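Long-range contact in Adp-ribosyltransferase (Staphylococcus aureus, PDB 1OJQ), which binds NAD+ and, as a C3-type exoenzyme, probably transfers its ADP-ribose moiety onto a target protein: residues N134-T139 with L183-E188. Sequence-based numbering, arbitrary orientation.
Sequences NGYSST and LPRGTE
Arg-185 lies against the ring of Tyr-136 where two strand connections run side by side, a worked example of an arginine used along its whole length. Its CB sits over the centre of the ring in a CH-pi contact, 4.0 Å from the centroid, and also touches the carbonyl oxygens of Asn-134 and Gly-135. With CG between the backbone N and the carbonyl carbon (chi1 64°), the chain leaves that point extended: CG passes loosely by Tyr-136 CE1, and CD reaches 3.7 Å from Tyr-136 OH. Beyond it, NE forms a salt bridge with OD2 of Asp-69, on helix 59-73, and OD1 of the same carboxylate hydrogen-bonds Tyr-136 OH, while NH1 donates to Gly-52 O and to a water that itself donates to Asn-134 O. On the other flank, Ser-137 and Leu-183 form an antiparallel hydrogen-bonded pair; Leu-183 N to Ser-137 O is nearly straight (2.9 Å, 177°), the return bond weak. Between the flanks a second water donates to Gly-135 O and Pro-184 O and accepts from Ser-137 OG and Thr-187 N. Apolar stem and charged tip thus tie both connections to helix 59-73, while Gly-135 N bonds the carboxylate of NAD+-binding Glu-133, probably helping orient it.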
loop_
_atom_site.group_PDB
_atom_site.type_symbol
_atom_site.label_atom_id
_atom_site.label_comp_id
_atom_site.label_asym_id
_atom_site.label_seq_id
_atom_site.Cartn_x
_atom_site.Cartn_y
_atom_site.Cartn_z
ATOM N N ASN A 134 -0.036 8.899 6.682
ATOM C CA ASN A 134 0.197 8.904 8.119
ATOM C C ASN A 134 -0.409 7.703 8.822
ATOM O O ASN A 134 0.003 7.380 9.951
ATOM C CB ASN A 134 -0.347 10.209 8.718
ATOM C CG ASN A 134 0.669 11.302 8.391
ATOM O OD1 ASN A 134 1.863 11.062 8.545
ATOM N ND2 ASN A 134 0.179 12.435 7.925
ATOM N N GLY A 135 -1.381 7.067 8.169
ATOM C CA GLY A 135 -1.856 5.794 8.700
ATOM C C GLY A 135 -0.888 4.696 8.259
ATOM O O GLY A 135 0.196 5.014 7.780
ATOM N N TYR A 136 -1.304 3.454 8.448
ATOM C CA TYR A 136 -0.561 2.303 7.932
ATOM C C TYR A 136 -0.836 2.146 6.442
ATOM O O TYR A 136 -1.810 2.708 5.939
ATOM C CB TYR A 136 -0.938 1.016 8.693
ATOM C CG TYR A 136 -0.501 1.147 10.149
ATOM C CD1 TYR A 136 0.751 0.757 10.593
ATOM C CD2 TYR A 136 -1.403 1.672 11.075
ATOM C CE1 TYR A 136 1.122 0.887 11.938
ATOM C CE2 TYR A 136 -1.044 1.816 12.400
ATOM C CZ TYR A 136 0.209 1.427 12.825
ATOM O OH TYR A 136 0.520 1.583 14.157
ATOM N N SER A 137 -0.005 1.398 5.708
ATOM C CA SER A 137 -0.276 1.220 4.279
ATOM C C SER A 137 -0.479 -0.260 3.969
ATOM O O SER A 137 0.409 -1.091 4.238
ATOM C CB SER A 137 0.890 1.735 3.447
ATOM O OG SER A 137 1.047 3.143 3.563
ATOM N N SER A 138 -1.632 -0.576 3.411
ATOM C CA SER A 138 -1.950 -1.951 3.039
ATOM C C SER A 138 -1.620 -2.168 1.568
ATOM O O SER A 138 -2.118 -1.409 0.749
ATOM C CB SER A 138 -3.431 -2.244 3.290
ATOM O OG SER A 138 -3.717 -2.015 4.671
ATOM N N THR A 139 -0.814 -3.161 1.245
ATOM C CA THR A 139 -0.333 -3.406 -0.105
ATOM C C THR A 139 -0.398 -4.901 -0.360
ATOM O O THR A 139 -0.737 -5.630 0.581
ATOM C CB THR A 139 1.125 -2.939 -0.311
ATOM O OG1 THR A 139 2.018 -3.818 0.409
ATOM C CG2 THR A 139 1.338 -1.539 0.253
ATOM N N LEU A 183 2.693 -2.156 5.641
ATOM C CA LEU A 183 3.838 -1.268 5.844
ATOM C C LEU A 183 3.636 -0.324 7.020
ATOM O O LEU A 183 2.497 0.013 7.367
ATOM C CB LEU A 183 4.106 -0.445 4.564
ATOM C CG LEU A 183 4.216 -1.256 3.257
ATOM C CD1 LEU A 183 4.399 -0.338 2.053
ATOM C CD2 LEU A 183 5.343 -2.264 3.393
ATOM N N PRO A 184 4.710 0.129 7.652
ATOM C CA PRO A 184 4.646 1.033 8.781
ATOM C C PRO A 184 3.852 2.299 8.477
ATOM O O PRO A 184 3.805 2.781 7.346
ATOM C CB PRO A 184 6.104 1.483 8.972
ATOM C CG PRO A 184 6.908 0.365 8.416
ATOM C CD PRO A 184 6.096 -0.239 7.308
ATOM N N ARG A 185 3.271 2.830 9.540
ATOM C CA ARG A 185 2.666 4.155 9.441
ATOM C C ARG A 185 3.752 5.152 9.055
ATOM O O ARG A 185 4.913 5.020 9.422
ATOM C CB ARG A 185 1.966 4.544 10.733
ATOM C CG ARG A 185 2.901 4.690 11.945
ATOM C CD ARG A 185 2.030 4.845 13.191
ATOM N NE ARG A 185 2.811 5.028 14.404
ATOM C CZ ARG A 185 3.074 6.211 14.936
ATOM N NH1 ARG A 185 2.611 7.313 14.342
ATOM N NH2 ARG A 185 3.792 6.310 16.044
ATOM N N GLY A 186 3.360 6.162 8.276
ATOM C CA GLY A 186 4.318 7.197 7.916
ATOM C C GLY A 186 5.198 6.780 6.744
ATOM O O GLY A 186 6.292 7.313 6.532
ATOM N N THR A 187 4.711 5.816 5.966
ATOM C CA THR A 187 5.408 5.398 4.755
ATOM C C THR A 187 5.450 6.555 3.765
ATOM O O THR A 187 4.462 7.244 3.546
ATOM C CB THR A 187 4.744 4.147 4.135
ATOM O OG1 THR A 187 5.075 2.991 4.932
ATOM C CG2 THR A 187 5.268 3.858 2.739
ATOM N N GLU A 188 6.626 6.747 3.163
ATOM C CA GLU A 188 6.774 7.749 2.121
ATOM C C GLU A 188 7.214 7.099 0.822
ATOM O O GLU A 188 8.074 6.213 0.877
ATOM C CB GLU A 188 7.839 8.784 2.498
ATOM C CG GLU A 188 7.520 9.502 3.802
ATOM C CD GLU A 188 8.733 10.333 4.224
ATOM O OE1 GLU A 188 9.751 9.718 4.620
ATOM O OE2 GLU A 188 8.605 11.570 4.136
HETATM O O HOH W 1 2.137 8.041 11.582
HETATM O O HOH W 2 2.009 4.031 5.885
#